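Local coordinates for putative lipoprotein (Bacteroides thetaiotaomicron, PDB 4Q1Z), which is of unknown function but is a putative lipoprotein of the DUF4876 family with two beta-rich domains, probably membrane-tethered through a lipid, at residues E166-G169 with A173-E176; I19-I24 with N76-N81; S195-Q200 with V385-G390. All coordinates share one frame; numbering follows the deposited sequence.

Interaction 1: E166-G169 with A173-E176; sequences EADG and AYGE
Tyr174 points the OH end of its ring at the carboxylate of Asp168, and this single meeting shows how one side chain can tie a strand to a loop whose backbone stays well away. The nearest CA atoms, those of Asp168 and Ala173, are 10.1 Å apart. The bond is short: Tyr174 OH donates to Asp168 OD2 at 2.6 Å, on the anti lone pair of OD2, the one turned away from the other carboxylate oxygen. OD2 lies at the ring edge, in the ring plane, and is 3.4 Å from Tyr174 CE2. The carboxylate and ring planes are only 13° apart, so the two flat groups are nearly coplanar. With Tyr174 CG anti to the carbonyl carbon (chi1 -64°), the length of the ring carries OH across the wide backbone gap to OD2. A second partner holds the hydroxyl: a water donates to Tyr174 OH at 2.6 Å and also to Gly169 O at 3.1 Å. The tyrosine oxygen thus gives one bond and receives another, both leading to the 166-169 turn. That turn is a short 3-10 segment, closed by Gly169 N bonding to Glu166 O at 3.1 Å. On the carboxylate, OD1 makes a salt bridge with Lys301, whose charge would probably help keep the group anionic, while Trp164 stacks on the Tyr174 ring. Lys301 lies on strand 299-303, which pairs antiparallel with strand 172-175 through Ala173 with Ile302 and Gly175 with Ala300. The loop after strand 148-152 is therefore pinned to this small three-stranded sheet, and beyond Glu176 the chain turns a corner and continues as strand 177-180 of the large mixed sheet.

Interaction 2: I19-I24 with N76-N81; sequences ITVENI and NEYYIN
Val21 packs on the ring of Tyr78 in the all-beta N-terminal domain, a mixed seven-stranded sheet in which residues 20-23 link strand 11-19 to strand 24-35. These strands are not neighbours in the sheet order, so this short link is not a beta hairpin. Along the segment, Ile19 comes first; its side chain rests on Val100 and Leu27, next to the contact rather than in it. Thr20 follows, with a backbone hydrogen bond to Val100 that holds the loop's start to strand 95-105. Then Val21 turns its side chain from the link toward strand 77-89, with the CA atoms of Val21 and Tyr78 7.7 Å apart. CG1, trans to the backbone N (chi1 172°), is laid over the centre of the aromatic face, 3.5 Å from the Tyr78 ring centroid and 11° off the normal, a CH-pi contact. After Val21 the chain passes through the exposed Glu22 to Asn23, whose backbone is left-handed and bonds to Thr73. Tyr78 is kept in place from its far end, since its OH bonds to Asp72 OD2, in the neighbouring strand 60-72. Ile80, two residues on along the same strand, points to the same side and also packs on Leu27 and Leu30, continuing the apolar layer inward. The second methyl of the valine joins both strand residues: Val21 CG2 is 3.6 Å from Tyr78 CD2, and the same Val21 CG2 is 3.8 Å from Ile80 CG2.

Interaction 3: S195-Q200 with V385-G390; sequences SCIISQ and VMRRNG
Arg387 NH2 is gripped twice, by a salt bridge to Glu222 OE2 and a hydrogen bond to Ser220 O, and the guanidinium fixed in this way offers a flat face to Ile197. The isoleucine methyl CD1 sits 3.7 Å above the guanidinium plane, over its centre, with Arg387 CZ 3.8 Å from Ile197 CD1. The general lesson is that the flat face of a guanidinium can pack against a methyl while its N-H groups bond at the edge. Glu222 acts on both partners, because its OE1 accepts from the backbone N of Ile197. A further edge is used by water: it accepts from Arg387 NE at 2.7 Å and donates weakly to Ser195 O. The arginine chain runs extended from CG to NE, and its backbone N bonds to Glu133 OE1, while OE2 of the same glutamate bonds to Ser195 OG. Alongside, selenomethionine Met386 touches the same methyl with its terminal carbon, Met386 CE being 3.7 Å from Ile197 CD1. Met386 CG lies 3.8 Å from Ile197 CD1, and the bend at chi3 (75°) brings CE back to that methyl. One methyl thus meets both an arginine face and a bent selenoether chain. Strand 195-199 lies between strands 223-224 and 131-136 in the eleven-stranded sheet, pairing with Phe223 on one edge and with Tyr132 and Ile134 on the other. The loop that leaves the outermost strand 378-382 reaches back past Glu112 of strand 108-114 and Glu133 of strand 131-136 to meet strand 195-199.

The three contacts share no strand and do not touch: centres of interactions 2 and 3 are about 29 Å apart, and those of interactions 1 and 2 about 33 Å. Each sets a loop against a strand, but in a different sheet: interaction 1 in the small antiparallel one, interaction 2 in the N-terminal seven-stranded sheet, interaction 3 in the large one near the middle of the chain. Chemistry follows place. Interaction 1, both of whose touching residues are buried, is wholly polar and water-assisted. Interaction 2 is apolar and aromatic, and interaction 3 mixes methyl packing with a charged group; both are partly buried and lack direct cross-segment hydrogen bonds.

Interaction 1: E166-G169 with A173-E176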
ATOM      1  N   GLU A 166       7.575 -23.996 -17.425  1.00 64.33           N
ATOM      2  CA  GLU A 166       6.858 -23.572 -18.624  1.00 64.43           C
ATOM      3  C   GLU A 166       5.351 -23.493 -18.335  1.00 67.84           C
ATOM      4  O   GLU A 166       4.698 -22.519 -18.725  1.00 66.30           O
ATOM      5  CB  GLU A 166       7.154 -24.541 -19.778  1.00 67.52           C
ATOM      6  N   ALA A 167       4.833 -24.479 -17.570  1.00 64.83           N
ATOM      7  CA  ALA A 167       3.429 -24.611 -17.159  1.00 65.15           C
ATOM      8  C   ALA A 167       2.894 -23.404 -16.363  1.00 69.36           C
ATOM      9  O   ALA A 167       1.679 -23.169 -16.354  1.00 69.97           O
ATOM     10  CB  ALA A 167       3.258 -25.872 -16.332  1.00 66.17           C
ATOM     11  N   ASP A 168       3.784 -22.661 -15.686  1.00 64.24           N
ATOM     12  CA  ASP A 168       3.401 -21.497 -14.880  1.00 62.69           C
ATOM     13  C   ASP A 168       2.968 -20.306 -15.722  1.00 67.79           C
ATOM     14  O   ASP A 168       2.222 -19.454 -15.233  1.00 65.76           O
ATOM     15  CB  ASP A 168       4.579 -21.057 -14.011  1.00 62.39           C
ATOM     16  CG  ASP A 168       4.881 -21.887 -12.788  1.00 59.94           C
ATOM     17  OD1 ASP A 168       4.285 -22.988 -12.644  1.00 60.62           O
ATOM     18  OD2 ASP A 168       5.730 -21.458 -11.994  1.00 57.16           O
ATOM     19  N   GLY A 169       3.505 -20.232 -16.945  1.00 66.69           N
ATOM     20  CA  GLY A 169       3.275 -19.137 -17.871  1.00 66.98           C
ATOM     21  C   GLY A 169       3.807 -17.856 -17.271  1.00 72.36           C
ATOM     22  O   GLY A 169       4.947 -17.807 -16.793  1.00 73.62           O
ATOM     23  N   ALA A 173       4.775 -14.416  -9.480  1.00 44.97           N
ATOM     24  CA  ALA A 173       5.948 -13.820  -8.876  1.00 42.88           C
ATOM     25  C   ALA A 173       6.525 -14.951  -7.986  1.00 48.24           C
ATOM     26  O   ALA A 173       5.782 -15.860  -7.598  1.00 48.15           O
ATOM     27  CB  ALA A 173       5.565 -12.582  -8.075  1.00 42.34           C
ATOM     28  N   TYR A 174       7.828 -14.971  -7.740  1.00 45.26           N
ATOM     29  CA  TYR A 174       8.428 -16.085  -7.004  1.00 45.06           C
ATOM     30  C   TYR A 174       9.060 -15.606  -5.702  1.00 45.64           C
ATOM     31  O   TYR A 174      10.027 -14.854  -5.722  1.00 43.67           O
ATOM     32  CB  TYR A 174       9.426 -16.808  -7.921  1.00 46.47           C
ATOM     33  CG  TYR A 174       8.720 -17.428  -9.114  1.00 47.14           C
ATOM     34  CD1 TYR A 174       8.463 -16.682 -10.265  1.00 49.33           C
ATOM     35  CD2 TYR A 174       8.273 -18.746  -9.077  1.00 47.12           C
ATOM     36  CE1 TYR A 174       7.750 -17.223 -11.332  1.00 50.13           C
ATOM     37  CE2 TYR A 174       7.560 -19.296 -10.139  1.00 48.82           C
ATOM     38  CZ  TYR A 174       7.322 -18.540 -11.274  1.00 56.51           C
ATOM     39  OH  TYR A 174       6.665 -19.101 -12.341  1.00 56.98           O
ATOM     40  N   GLY A 175       8.435 -15.997  -4.591  1.00 41.96           N
ATOM     41  CA  GLY A 175       8.811 -15.572  -3.246  1.00 41.03           C
ATOM     42  C   GLY A 175       9.905 -16.384  -2.595  1.00 46.23           C
ATOM     43  O   GLY A 175       9.898 -17.625  -2.654  1.00 45.77           O
ATOM     44  N   GLU A 176      10.850 -15.657  -1.965  1.00 42.57           N
ATOM     45  CA  GLU A 176      11.975 -16.183  -1.210  1.00 41.95           C
ATOM     46  C   GLU A 176      11.451 -16.621   0.173  1.00 47.87           C
ATOM     47  O   GLU A 176      11.581 -17.801   0.542  1.00 45.20           O
ATOM     48  CB  GLU A 176      13.073 -15.122  -1.104  1.00 42.76           C
ATOM     49  CG  GLU A 176      14.361 -15.638  -0.489  1.00 58.61           C
ATOM     50  CD  GLU A 176      15.266 -14.537   0.014  1.00 83.78           C
ATOM     51  OE1 GLU A 176      16.007 -13.964  -0.815  1.00 64.79           O
ATOM     52  OE2 GLU A 176      15.214 -14.226   1.229  1.00 86.76           O
TER
HETATM   53  O   HOH W   1       5.176 -17.443 -13.753  1.00 51.91           O

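Interaction 2: I19-I24 with N76-N81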
ATOM      1  N   ILE A  19     -20.279  11.743 -14.805  1.00 66.93           N
ATOM      2  CA  ILE A  19     -19.178  11.012 -14.204  1.00 64.75           C
ATOM      3  C   ILE A  19     -18.305  10.499 -15.351  1.00 71.84           C
ATOM      4  O   ILE A  19     -18.806   9.906 -16.307  1.00 73.19           O
ATOM      5  CB  ILE A  19     -19.641   9.929 -13.194  1.00 66.78           C
ATOM      6  CG1 ILE A  19     -20.573  10.570 -12.132  1.00 67.84           C
ATOM      7  CG2 ILE A  19     -18.423   9.303 -12.508  1.00 66.36           C
ATOM      8  CD1 ILE A  19     -21.381   9.665 -11.277  1.00 73.56           C
ATOM      9  N   THR A  20     -17.007  10.833 -15.272  1.00 68.80           N
ATOM     10  CA  THR A  20     -15.948  10.593 -16.249  1.00 68.57           C
ATOM     11  C   THR A  20     -15.386   9.166 -16.087  1.00 72.53           C
ATOM     12  O   THR A  20     -14.773   8.667 -17.031  1.00 73.46           O
ATOM     13  CB  THR A  20     -14.900  11.727 -16.090  1.00 77.03           C
ATOM     14  OG1 THR A  20     -15.540  12.956 -16.441  1.00 76.99           O
ATOM     15  CG2 THR A  20     -13.679  11.568 -16.972  1.00 77.51           C
ATOM     16  N   VAL A  21     -15.631   8.493 -14.932  1.00 66.23           N
ATOM     17  CA  VAL A  21     -15.198   7.109 -14.696  1.00 63.04           C
ATOM     18  C   VAL A  21     -16.090   6.182 -15.532  1.00 67.16           C
ATOM     19  O   VAL A  21     -17.312   6.342 -15.543  1.00 65.93           O
ATOM     20  CB  VAL A  21     -15.205   6.728 -13.191  1.00 64.58           C
ATOM     21  CG1 VAL A  21     -14.948   5.242 -12.985  1.00 62.83           C
ATOM     22  CG2 VAL A  21     -14.197   7.557 -12.411  1.00 63.40           C
ATOM     23  N   GLU A  22     -15.456   5.237 -16.249  1.00 65.39           N
ATOM     24  CA  GLU A  22     -16.098   4.262 -17.139  1.00 66.71           C
ATOM     25  C   GLU A  22     -16.509   2.974 -16.421  1.00 70.34           C
ATOM     26  O   GLU A  22     -15.835   2.541 -15.484  1.00 68.76           O
ATOM     27  CB  GLU A  22     -15.131   3.888 -18.290  1.00 68.14           C
ATOM     28  CG  GLU A  22     -14.967   4.944 -19.378  1.00 77.65           C
ATOM     29  CD  GLU A  22     -13.887   4.717 -20.423  1.00 98.69           C
ATOM     30  OE1 GLU A  22     -13.341   3.594 -20.518  1.00 99.46           O
ATOM     31  OE2 GLU A  22     -13.604   5.676 -21.174  1.00 99.25           O
ATOM     32  N   ASN A  23     -17.595   2.336 -16.920  1.00 68.09           N
ATOM     33  CA  ASN A  23     -18.153   1.053 -16.467  1.00 67.55           C
ATOM     34  C   ASN A  23     -18.358   1.011 -14.956  1.00 71.83           C
ATOM     35  O   ASN A  23     -17.948   0.040 -14.312  1.00 71.16           O
ATOM     36  CB  ASN A  23     -17.251  -0.113 -16.911  1.00 64.53           C
ATOM     37  CG  ASN A  23     -16.994  -0.174 -18.395  1.00 78.84           C
ATOM     38  OD1 ASN A  23     -17.913  -0.330 -19.204  1.00 77.16           O
ATOM     39  ND2 ASN A  23     -15.732  -0.078 -18.785  1.00 64.56           N
ATOM     40  N   ILE A  24     -18.989   2.060 -14.392  1.00 68.56           N
ATOM     41  CA  ILE A  24     -19.242   2.168 -12.952  1.00 68.36           C
ATOM     42  C   ILE A  24     -20.178   1.038 -12.489  1.00 76.70           C
ATOM     43  O   ILE A  24     -21.216   0.802 -13.114  1.00 78.60           O
ATOM     44  CB  ILE A  24     -19.809   3.571 -12.603  1.00 71.17           C
ATOM     45  CG1 ILE A  24     -18.782   4.667 -12.926  1.00 69.85           C
ATOM     46  CG2 ILE A  24     -20.310   3.662 -11.133  1.00 71.26           C
ATOM     47  CD1 ILE A  24     -19.397   5.963 -13.127  1.00 75.57           C
ATOM     48  N   ASN A  76     -12.062  -1.725  -9.728  1.00 64.79           N
ATOM     49  CA  ASN A  76     -11.097  -0.632  -9.599  1.00 62.21           C
ATOM     50  C   ASN A  76     -11.768   0.454  -8.788  1.00 63.63           C
ATOM     51  O   ASN A  76     -12.938   0.740  -9.010  1.00 64.74           O
ATOM     52  CB  ASN A  76     -10.609  -0.091 -10.938  1.00 62.78           C
ATOM     53  CG  ASN A  76      -9.835  -1.074 -11.746  1.00 82.86           C
ATOM     54  OD1 ASN A  76      -8.878  -1.704 -11.273  1.00 78.33           O
ATOM     55  ND2 ASN A  76     -10.250  -1.231 -12.985  1.00 73.91           N
ATOM     56  N   GLU A  77     -11.070   1.018  -7.825  1.00 58.14           N
ATOM     57  CA  GLU A  77     -11.641   2.038  -6.975  1.00 57.93           C
ATOM     58  C   GLU A  77     -11.213   3.400  -7.451  1.00 60.97           C
ATOM     59  O   GLU A  77     -10.059   3.582  -7.854  1.00 61.90           O
ATOM     60  CB  GLU A  77     -11.238   1.815  -5.528  1.00 59.16           C
ATOM     61  CG  GLU A  77     -12.084   2.594  -4.540  1.00 71.67           C
ATOM     62  CD  GLU A  77     -11.496   2.745  -3.153  1.00 81.86           C
ATOM     63  OE1 GLU A  77     -10.898   1.765  -2.653  1.00 77.04           O
ATOM     64  OE2 GLU A  77     -11.629   3.848  -2.571  1.00 64.72           O
ATOM     65  N   TYR A  78     -12.161   4.352  -7.434  1.00 55.08           N
ATOM     66  CA  TYR A  78     -11.953   5.725  -7.850  1.00 53.93           C
ATOM     67  C   TYR A  78     -12.480   6.700  -6.828  1.00 59.54           C
ATOM     68  O   TYR A  78     -13.609   6.556  -6.368  1.00 61.90           O
ATOM     69  CB  TYR A  78     -12.648   6.027  -9.207  1.00 54.76           C
ATOM     70  CG  TYR A  78     -12.253   5.123 -10.352  1.00 55.14           C
ATOM     71  CD1 TYR A  78     -12.831   3.865 -10.504  1.00 56.50           C
ATOM     72  CD2 TYR A  78     -11.351   5.550 -11.324  1.00 55.86           C
ATOM     73  CE1 TYR A  78     -12.484   3.034 -11.566  1.00 55.86           C
ATOM     74  CE2 TYR A  78     -11.008   4.732 -12.400  1.00 56.69           C
ATOM     75  CZ  TYR A  78     -11.573   3.471 -12.512  1.00 66.81           C
ATOM     76  OH  TYR A  78     -11.228   2.641 -13.550  1.00 75.79           O
ATOM     77  N   TYR A  79     -11.699   7.731  -6.521  1.00 55.31           N
ATOM     78  CA  TYR A  79     -12.161   8.838  -5.707  1.00 55.20           C
ATOM     79  C   TYR A  79     -12.702   9.854  -6.710  1.00 59.83           C
ATOM     80  O   TYR A  79     -11.975  10.320  -7.603  1.00 58.16           O
ATOM     81  CB  TYR A  79     -11.065   9.399  -4.780  1.00 55.81           C
ATOM     82  CG  TYR A  79     -11.556  10.582  -3.973  1.00 58.13           C
ATOM     83  CD1 TYR A  79     -12.621  10.454  -3.081  1.00 59.93           C
ATOM     84  CD2 TYR A  79     -10.998  11.844  -4.144  1.00 59.50           C
ATOM     85  CE1 TYR A  79     -13.097  11.548  -2.363  1.00 61.39           C
ATOM     86  CE2 TYR A  79     -11.467  12.945  -3.429  1.00 61.26           C
ATOM     87  CZ  TYR A  79     -12.526  12.796  -2.555  1.00 70.03           C
ATOM     88  OH  TYR A  79     -12.981  13.896  -1.877  1.00 78.38           O
ATOM     89  N   ILE A  80     -14.014  10.097  -6.653  1.00 57.44           N
ATOM     90  CA  ILE A  80     -14.648  10.973  -7.639  1.00 56.22           C
ATOM     91  C   ILE A  80     -14.988  12.309  -6.988  1.00 61.46           C
ATOM     92  O   ILE A  80     -15.301  12.362  -5.801  1.00 62.36           O
ATOM     93  CB  ILE A  80     -15.849  10.253  -8.323  1.00 58.83           C
ATOM     94  CG1 ILE A  80     -16.989   9.893  -7.323  1.00 59.47           C
ATOM     95  CG2 ILE A  80     -15.344   8.998  -9.070  1.00 56.68           C
ATOM     96  CD1 ILE A  80     -18.235   9.263  -7.912  1.00 59.56           C
ATOM     97  N   ASN A  81     -14.831  13.399  -7.746  1.00 58.84           N
ATOM     98  CA  ASN A  81     -15.037  14.758  -7.250  1.00 59.19           C
ATOM     99  C   ASN A  81     -15.509  15.694  -8.356  1.00 62.57           C
ATOM    100  O   ASN A  81     -15.151  15.524  -9.513  1.00 62.24           O
ATOM    101  CB  ASN A  81     -13.733  15.304  -6.619  1.00 60.95           C
ATOM    102  CG  ASN A  81     -13.924  15.981  -5.281  1.00103.47           C
ATOM    103  OD1 ASN A  81     -14.749  16.895  -5.121  1.00105.75           O
ATOM    104  ND2 ASN A  81     -13.146  15.569  -4.286  1.00 97.42           N
TER

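Interaction 3: S195-Q200 with V385-G390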
ATOM      1  N   SER A 195      -2.065   3.758   9.057  1.00 55.42           N
ATOM      2  CA  SER A 195      -0.911   2.985   8.607  1.00 53.14           C
ATOM      3  C   SER A 195      -0.651   1.796   9.531  1.00 54.48           C
ATOM      4  O   SER A 195      -0.951   1.849  10.721  1.00 52.08           O
ATOM      5  CB  SER A 195       0.352   3.853   8.575  1.00 54.85           C
ATOM      6  OG  SER A 195       0.499   4.660   7.422  1.00 62.42           O
ATOM      7  N   CYS A 196      -0.076   0.736   8.963  1.00 51.49           N
ATOM      8  CA  CYS A 196       0.487  -0.399   9.675  1.00 50.58           C
ATOM      9  C   CYS A 196       1.970  -0.465   9.330  1.00 52.38           C
ATOM     10  O   CYS A 196       2.327  -0.583   8.149  1.00 50.42           O
ATOM     11  CB  CYS A 196      -0.212  -1.716   9.373  1.00 50.11           C
ATOM     12  SG  CYS A 196       0.450  -3.113  10.320  1.00 54.09           S
ATOM     13  N   ILE A 197       2.824  -0.324  10.349  1.00 47.74           N
ATOM     14  CA  ILE A 197       4.263  -0.436  10.176  1.00 46.81           C
ATOM     15  C   ILE A 197       4.668  -1.829  10.652  1.00 49.69           C
ATOM     16  O   ILE A 197       4.199  -2.302  11.691  1.00 49.23           O
ATOM     17  CB  ILE A 197       5.072   0.694  10.904  1.00 51.03           C
ATOM     18  CG1 ILE A 197       4.587   2.109  10.493  1.00 51.38           C
ATOM     19  CG2 ILE A 197       6.603   0.529  10.713  1.00 51.64           C
ATOM     20  CD1 ILE A 197       4.945   3.179  11.419  1.00 53.31           C
ATOM     21  N   ILE A 198       5.526  -2.482   9.859  1.00 45.42           N
ATOM     22  CA  ILE A 198       6.151  -3.763  10.154  1.00 43.86           C
ATOM     23  C   ILE A 198       7.642  -3.498  10.147  1.00 47.10           C
ATOM     24  O   ILE A 198       8.160  -2.970   9.165  1.00 46.04           O
ATOM     25  CB  ILE A 198       5.752  -4.936   9.206  1.00 45.07           C
ATOM     26  CG1 ILE A 198       4.272  -4.881   8.778  1.00 44.92           C
ATOM     27  CG2 ILE A 198       6.093  -6.256   9.862  1.00 44.60           C
ATOM     28  CD1 ILE A 198       3.998  -5.557   7.458  1.00 49.61           C
ATOM     29  N   SER A 199       8.312  -3.804  11.255  1.00 44.98           N
ATOM     30  CA  SER A 199       9.754  -3.658  11.420  1.00 44.53           C
ATOM     31  C   SER A 199      10.418  -5.021  11.435  1.00 48.34           C
ATOM     32  O   SER A 199       9.788  -5.996  11.837  1.00 48.64           O
ATOM     33  CB  SER A 199      10.068  -2.925  12.719  1.00 47.86           C
ATOM     34  OG  SER A 199      10.053  -1.516  12.571  1.00 52.86           O
ATOM     35  N   GLN A 200      11.678  -5.103  11.003  1.00 45.23           N
ATOM     36  CA  GLN A 200      12.465  -6.338  11.098  1.00 45.06           C
ATOM     37  C   GLN A 200      12.631  -6.649  12.595  1.00 50.57           C
ATOM     38  O   GLN A 200      12.388  -7.769  13.034  1.00 50.46           O
ATOM     39  CB  GLN A 200      13.838  -6.160  10.402  1.00 45.54           C
ATOM     40  CG  GLN A 200      14.795  -7.308  10.638  1.00 50.82           C
ATOM     41  CD  GLN A 200      16.250  -6.940  10.491  1.00 65.51           C
ATOM     42  OE1 GLN A 200      17.028  -7.053  11.441  1.00 66.66           O
ATOM     43  NE2 GLN A 200      16.678  -6.582   9.285  1.00 51.94           N
ATOM     44  N   VAL A 385      11.038   8.344   7.751  1.00 49.45           N
ATOM     45  CA  VAL A 385      10.092   8.881   8.736  1.00 49.41           C
ATOM     46  C   VAL A 385       8.982   7.862   8.915  1.00 53.94           C
ATOM     47  O   VAL A 385       8.511   7.303   7.927  1.00 51.78           O
ATOM     48  CB  VAL A 385       9.538  10.294   8.360  1.00 52.72           C
ATOM     49  CG1 VAL A 385       8.397  10.717   9.285  1.00 52.60           C
ATOM     50  CG2 VAL A 385      10.646  11.354   8.380  1.00 53.07           C
HETATM   51  N   MSE A 386       8.571   7.610  10.174  1.00 52.93           N
HETATM   52  CA  MSE A 386       7.446   6.721  10.484  1.00 51.05           C
HETATM   53  C   MSE A 386       6.168   7.550  10.652  1.00 59.53           C
HETATM   54  O   MSE A 386       6.164   8.520  11.427  1.00 61.91           O
HETATM   55  CB  MSE A 386       7.725   5.898  11.733  1.00 51.75           C
HETATM   56  CG  MSE A 386       8.437   4.596  11.430  1.00 55.06           C
HETATM   57 SE   MSE A 386       9.205   3.903  13.050  0.75 61.35          SE
HETATM   58  CE  MSE A 386       7.670   3.201  13.982  1.00 58.29           C
ATOM     59  N   ARG A 387       5.089   7.172   9.914  1.00 55.16           N
ATOM     60  CA  ARG A 387       3.784   7.837   9.915  1.00 55.30           C
ATOM     61  C   ARG A 387       3.937   9.292   9.381  1.00 60.06           C
ATOM     62  O   ARG A 387       3.413  10.252   9.951  1.00 61.38           O
ATOM     63  CB  ARG A 387       3.111   7.775  11.312  1.00 56.84           C
ATOM     64  CG  ARG A 387       2.727   6.356  11.738  1.00 64.01           C
ATOM     65  CD  ARG A 387       2.217   6.288  13.161  1.00 64.48           C
ATOM     66  NE  ARG A 387       2.257   4.914  13.658  1.00 67.38           N
ATOM     67  CZ  ARG A 387       3.161   4.438  14.508  1.00 67.51           C
ATOM     68  NH1 ARG A 387       4.080   5.241  15.026  1.00 48.39           N
ATOM     69  NH2 ARG A 387       3.129   3.164  14.878  1.00 48.47           N
ATOM     70  N   ARG A 388       4.661   9.432   8.258  1.00 55.63           N
ATOM     71  CA  ARG A 388       4.879  10.713   7.584  1.00 56.05           C
ATOM     72  C   ARG A 388       3.533  11.245   7.071  1.00 60.49           C
ATOM     73  O   ARG A 388       2.639  10.445   6.778  1.00 60.03           O
ATOM     74  CB  ARG A 388       5.890  10.544   6.424  1.00 54.49           C
ATOM     75  CG  ARG A 388       6.426  11.860   5.852  1.00 55.82           C
ATOM     76  CD  ARG A 388       7.073  11.699   4.494  1.00 47.74           C
ATOM     77  NE  ARG A 388       8.220  10.793   4.537  1.00 55.80           N
ATOM     78  CZ  ARG A 388       9.476  11.166   4.757  1.00 68.68           C
ATOM     79  NH1 ARG A 388       9.773  12.447   4.962  1.00 62.61           N
ATOM     80  NH2 ARG A 388      10.447  10.267   4.770  1.00 46.03           N
ATOM     81  N   ASN A 389       3.393  12.593   6.983  1.00 57.83           N
ATOM     82  CA  ASN A 389       2.193  13.324   6.535  1.00 57.64           C
ATOM     83  C   ASN A 389       0.956  12.920   7.338  1.00 62.59           C
ATOM     84  O   ASN A 389      -0.105  12.684   6.752  1.00 63.53           O
ATOM     85  CB  ASN A 389       1.906  13.148   5.023  1.00 51.93           C
ATOM     86  CG  ASN A 389       3.089  13.192   4.111  1.00 66.49           C
ATOM     87  OD1 ASN A 389       3.975  14.041   4.231  1.00 56.07           O
ATOM     88  ND2 ASN A 389       3.094  12.299   3.133  1.00 63.86           N
ATOM     89  N   GLY A 390       1.119  12.821   8.655  1.00 57.87           N
ATOM     90  CA  GLY A 390       0.055  12.503   9.593  1.00 57.14           C
ATOM     91  C   GLY A 390      -0.696  11.205   9.394  1.00 60.21           C
ATOM     92  O   GLY A 390      -1.909  11.174   9.590  1.00 61.24           O
TER
HETATM   93  O   HOH W   2       1.139   3.336  11.719  1.00 46.13           O